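Local coordinates for homoaconitase small subunit (Methanocaldococcus jannaschii, PDB 2PKP), which is the small subunit of a hydro-lyase that reversibly dehydrates (R)-homocitrate to cis-homoaconitate and hydrates this to homoisocitrate, at residues 18-22 and 23-27; 93-97 and 98-102. One frame throughout, in Å; residues are numbered along the deposited sequence.

Overall arrangement
Both contacts are local, each made where one continuous run of chain leaves a helix. Interaction 1 lies at the surface, its centre about 17 Å from the centre of the chain, in the loop between helices 16-19 and 30-34. Interaction 2 is buried, about 7 Å from that centre, and turns helix 89-98 into strand 101-104. Backbone bonds carry both, but the packing differs: a proline and a tyrosine ring at the exposed turn, aliphatic side chains and a proline in the interior. Their centres are about 19 Å apart and their nearest atoms about 8 Å, yet both pack on helix 68-75, through I20 and L25 in one and N94, V98 and L100 in the other.

Interaction 1: 18-22 and 23-27; sequences AIIPG and PYLRT
Y24 N donates to P21 O at 3.1 Å, and L25 N donates to G22 O at 3.0 Å, two successive i to i+3 bonds that define a short 3-10 turn over G22, P23 and Y24. Neither donor lies in the plane of its acceptor: Y24 N stands 38° above the carbonyl plane of P21, and L25 N rises further, 53° above that of G22. P23 N lies 3.1 Å from P21 O but has no hydrogen to share, so the first N-H to reach that oxygen is that of Y24.

Outside these bonds the Y24 ring lies alongside P21, both side chains pointing the same way. P21 CB approaches Y24 CD1 to 3.5 Å, while P21 CG sits at the ring edge, in plane. P23 CG stands 4.3 Å above one face of the same ring, displaced toward its rim, and thus the two prolines bracket the aromatic group at edge and face. The CG of Y24 lies beside its own backbone N (chi1 -57°), which folds the ring back over the turn toward P21. I20 meets Y24 with its terminal methyl, CD1 lying 4.0 Å from Y24 CB; its inner carbon CG1 is 4.2 Å from L25 CD2, a looser touch.

Y24 and L25 open the YLRT motif, whose R26, critical for substrate specificity, centres an inverse gamma turn directly after the 3-10 turn. Stacking of Y24 with H36 ties the turn to the following part of the chain. I20 rests on L33 of helix 30-34 and on A70 of helix 68-75, and L25 reaches Q69 of that second helix.

Interaction 2: 93-97 and 98-102; sequences RNAIN and VGLIP
A95 and I96 face P102 across the Schellman motif that ends helix 89-98 just before strand 101-104, within a beta-alpha-beta unit begun by strand 81-84. The I96 and P102 side chains cross at about a right angle, with I96 CD1 placed 3.7 Å from P102 CD. I96 gets there although its CB leaves the backbone heading away from the strand: CG1 lies beside the backbone N (chi1 -62°), and the next torsion swings CD1 back to the proline. A95 CB meets the same ring at CG, 3.8 Å away, next to the CD that I96 touches.

V98 turns its methyls toward the carbonyls of the preceding turn. Its CG2, wedged between its own backbone N and carbonyl carbon, comes 3.3 Å from A95 O and also passes N94 O, which CG1 approaches to 3.7 Å. An alanine here would lose both methyls and is likely to leave a gap beside those two carbonyls and weaken the packing on V71 and K75 of helix 68-75.

G99 has positive phi (87°), where a side chain would press on the preceding carbonyl oxygen; the turn here brings L100 N back to A95 O, outside the G99 N to I96 O bond. L100 CB lies 4.0 Å from A95 CB, its side chain reaching I74. I101 pairs with K80 and V82, setting the new strand beside 81-84. A95 O accepts from V98 N at 3.1 Å on one face of its carbonyl plane and from L100 N at 2.8 Å on the opposite face.

Interaction 1: 18-22 and 23-27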
loop_
_atom_site.group_PDB
_atom_site.type_symbol
_atom_site.label_atom_id
_atom_site.label_comp_id
_atom_site.label_asym_id
_atom_site.label_seq_id
_atom_site.Cartn_x
_atom_site.Cartn_y
_atom_site.Cartn_z
ATOM N N ALA A 18 3.259 -2.031 24.445
ATOM C CA ALA A 18 3.632 -3.295 23.830
ATOM C C ALA A 18 3.874 -3.011 22.349
ATOM O O ALA A 18 4.793 -3.554 21.742
ATOM C CB ALA A 18 2.511 -4.309 23.990
ATOM N N ILE A 19 3.048 -2.134 21.786
ATOM C CA ILE A 19 3.146 -1.766 20.380
ATOM C C ILE A 19 4.416 -0.968 20.089
ATOM O O ILE A 19 5.106 -1.219 19.099
ATOM C CB ILE A 19 1.901 -0.947 19.946
ATOM C CG1 ILE A 19 0.653 -1.830 20.037
ATOM C CG2 ILE A 19 2.079 -0.409 18.530
ATOM C CD1 ILE A 19 -0.644 -1.083 19.812
ATOM N N ILE A 20 4.718 -0.006 20.950
ATOM C CA ILE A 20 5.909 0.823 20.791
ATOM C C ILE A 20 6.347 1.319 22.170
ATOM O O ILE A 20 5.898 2.359 22.644
ATOM C CB ILE A 20 5.637 2.026 19.839
ATOM C CG1 ILE A 20 6.900 2.880 19.689
ATOM C CG2 ILE A 20 4.478 2.861 20.351
ATOM C CD1 ILE A 20 8.031 2.187 18.961
ATOM N N PRO A 21 7.223 0.557 22.839
ATOM C CA PRO A 21 7.741 0.888 24.170
ATOM C C PRO A 21 8.092 2.361 24.360
ATOM O O PRO A 21 8.708 2.983 23.496
ATOM C CB PRO A 21 8.951 -0.023 24.292
ATOM C CG PRO A 21 8.469 -1.259 23.590
ATOM C CD PRO A 21 7.827 -0.692 22.342
ATOM N N GLY A 22 7.693 2.904 25.508
ATOM C CA GLY A 22 7.945 4.300 25.824
ATOM C C GLY A 22 9.335 4.847 25.537
ATOM O O GLY A 22 9.456 5.954 25.014
ATOM N N PRO A 23 10.407 4.106 25.859
ATOM C CA PRO A 23 11.762 4.604 25.602
ATOM C C PRO A 23 12.072 5.008 24.163
ATOM O O PRO A 23 12.879 5.910 23.932
ATOM C CB PRO A 23 12.649 3.458 26.092
ATOM C CG PRO A 23 11.787 2.250 25.896
ATOM C CD PRO A 23 10.453 2.740 26.403
ATOM N N TYR A 24 11.435 4.352 23.197
ATOM C CA TYR A 24 11.681 4.669 21.794
ATOM C C TYR A 24 10.976 5.942 21.347
ATOM O O TYR A 24 11.273 6.479 20.283
ATOM C CB TYR A 24 11.238 3.512 20.901
ATOM C CG TYR A 24 11.894 2.192 21.225
ATOM C CD1 TYR A 24 11.164 1.151 21.793
ATOM C CD2 TYR A 24 13.246 1.977 20.952
ATOM C CE1 TYR A 24 11.757 -0.074 22.082
ATOM C CE2 TYR A 24 13.853 0.754 21.238
ATOM C CZ TYR A 24 13.100 -0.266 21.801
ATOM O OH TYR A 24 13.684 -1.481 22.078
ATOM N N LEU A 25 10.046 6.424 22.162
ATOM C CA LEU A 25 9.294 7.626 21.830
ATOM C C LEU A 25 10.171 8.865 21.654
ATOM O O LEU A 25 9.680 9.934 21.288
ATOM C CB LEU A 25 8.238 7.887 22.907
ATOM C CG LEU A 25 7.249 6.738 23.128
ATOM C CD1 LEU A 25 6.271 7.102 24.230
ATOM C CD2 LEU A 25 6.509 6.442 21.835
ATOM N N ARG A 26 11.468 8.722 21.908
ATOM C CA ARG A 26 12.390 9.843 21.769
ATOM C C ARG A 26 13.030 9.853 20.385
ATOM O O ARG A 26 14.255 9.876 20.256
ATOM C CB ARG A 26 13.476 9.775 22.851
ATOM C CG ARG A 26 12.925 9.715 24.272
ATOM C CD ARG A 26 14.019 9.837 25.328
ATOM N NE ARG A 26 14.622 11.168 25.351
ATOM C CZ ARG A 26 15.482 11.589 26.277
ATOM N NH1 ARG A 26 15.847 10.782 27.265
ATOM N NH2 ARG A 26 15.975 12.819 26.218
ATOM N N THR A 27 12.194 9.833 19.350
ATOM C CA THR A 27 12.677 9.843 17.973
ATOM C C THR A 27 11.677 10.514 17.041
ATOM O O THR A 27 10.482 10.560 17.324
ATOM C CB THR A 27 12.931 8.418 17.454
ATOM O OG1 THR A 27 13.420 8.481 16.108
ATOM C CG2 THR A 27 11.648 7.610 17.474
#

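Interaction 2: 93-97 and 98-102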
loop_
_atom_site.group_PDB
_atom_site.type_symbol
_atom_site.label_atom_id
_atom_site.label_comp_id
_atom_site.label_asym_id
_atom_site.label_seq_id
_atom_site.Cartn_x
_atom_site.Cartn_y
_atom_site.Cartn_z
ATOM N N ARG A 93 -9.162 6.139 16.732
ATOM C CA ARG A 93 -9.179 7.481 16.172
ATOM C C ARG A 93 -7.842 7.814 15.518
ATOM O O ARG A 93 -7.803 8.302 14.385
ATOM C CB ARG A 93 -9.496 8.497 17.276
ATOM C CG ARG A 93 -9.511 9.944 16.810
ATOM C CD ARG A 93 -9.831 10.894 17.957
ATOM N NE ARG A 93 -8.769 10.963 18.960
ATOM C CZ ARG A 93 -7.551 11.442 18.726
ATOM N NH1 ARG A 93 -7.234 11.894 17.520
ATOM N NH2 ARG A 93 -6.651 11.481 19.702
ATOM N N ASN A 94 -6.749 7.546 16.229
ATOM C CA ASN A 94 -5.419 7.821 15.694
ATOM C C ASN A 94 -5.165 7.023 14.426
ATOM O O ASN A 94 -4.590 7.535 13.464
ATOM C CB ASN A 94 -4.336 7.496 16.730
ATOM C CG ASN A 94 -4.345 8.460 17.905
ATOM O OD1 ASN A 94 -4.855 9.578 17.801
ATOM N ND2 ASN A 94 -3.768 8.037 19.025
ATOM N N ALA A 95 -5.597 5.766 14.425
ATOM C CA ALA A 95 -5.406 4.909 13.263
ATOM C C ALA A 95 -6.083 5.535 12.045
ATOM O O ALA A 95 -5.474 5.667 10.984
ATOM C CB ALA A 95 -5.980 3.524 13.530
ATOM N N ILE A 96 -7.347 5.912 12.207
ATOM C CA ILE A 96 -8.106 6.538 11.127
ATOM C C ILE A 96 -7.359 7.760 10.593
ATOM O O ILE A 96 -7.193 7.931 9.384
ATOM C CB ILE A 96 -9.497 7.019 11.614
ATOM C CG1 ILE A 96 -10.341 5.831 12.088
ATOM C CG2 ILE A 96 -10.205 7.779 10.496
ATOM C CD1 ILE A 96 -10.682 4.838 10.999
ATOM N N ASN A 97 -6.898 8.605 11.507
ATOM C CA ASN A 97 -6.202 9.823 11.119
ATOM C C ASN A 97 -4.863 9.680 10.400
ATOM O O ASN A 97 -4.412 10.635 9.772
ATOM C CB ASN A 97 -6.069 10.748 12.329
ATOM C CG ASN A 97 -7.418 11.288 12.787
ATOM O OD1 ASN A 97 -8.326 11.486 11.974
ATOM N ND2 ASN A 97 -7.551 11.543 14.080
ATOM N N VAL A 98 -4.223 8.512 10.483
ATOM C CA VAL A 98 -2.958 8.305 9.771
ATOM C C VAL A 98 -3.157 7.371 8.586
ATOM O O VAL A 98 -2.204 7.032 7.889
ATOM C CB VAL A 98 -1.840 7.697 10.665
ATOM C CG1 VAL A 98 -1.507 8.648 11.813
ATOM C CG2 VAL A 98 -2.259 6.328 11.176
ATOM N N GLY A 99 -4.396 6.948 8.360
ATOM C CA GLY A 99 -4.670 6.059 7.241
ATOM C C GLY A 99 -4.511 4.572 7.530
ATOM O O GLY A 99 -4.433 3.762 6.606
ATOM N N LEU A 100 -4.449 4.207 8.806
ATOM C CA LEU A 100 -4.317 2.799 9.193
ATOM C C LEU A 100 -5.736 2.282 9.405
ATOM O O LEU A 100 -6.480 2.826 10.217
ATOM C CB LEU A 100 -3.507 2.678 10.491
ATOM C CG LEU A 100 -3.278 1.280 11.069
ATOM C CD1 LEU A 100 -2.555 0.407 10.048
ATOM C CD2 LEU A 100 -2.472 1.389 12.364
ATOM N N ILE A 101 -6.105 1.227 8.689
ATOM C CA ILE A 101 -7.461 0.687 8.775
ATOM C C ILE A 101 -7.754 -0.295 9.908
ATOM O O ILE A 101 -7.209 -1.398 9.958
ATOM C CB ILE A 101 -7.859 0.004 7.448
ATOM C CG1 ILE A 101 -7.671 0.981 6.286
ATOM C CG2 ILE A 101 -9.316 -0.454 7.512
ATOM C CD1 ILE A 101 -7.711 0.318 4.915
ATOM N N PRO A 102 -8.637 0.095 10.831
ATOM C CA PRO A 102 -8.992 -0.777 11.948
ATOM C C PRO A 102 -10.197 -1.607 11.504
ATOM O O PRO A 102 -11.242 -1.057 11.141
ATOM C CB PRO A 102 -9.364 0.199 13.064
ATOM C CG PRO A 102 -9.084 1.597 12.485
ATOM C CD PRO A 102 -9.239 1.421 11.011
#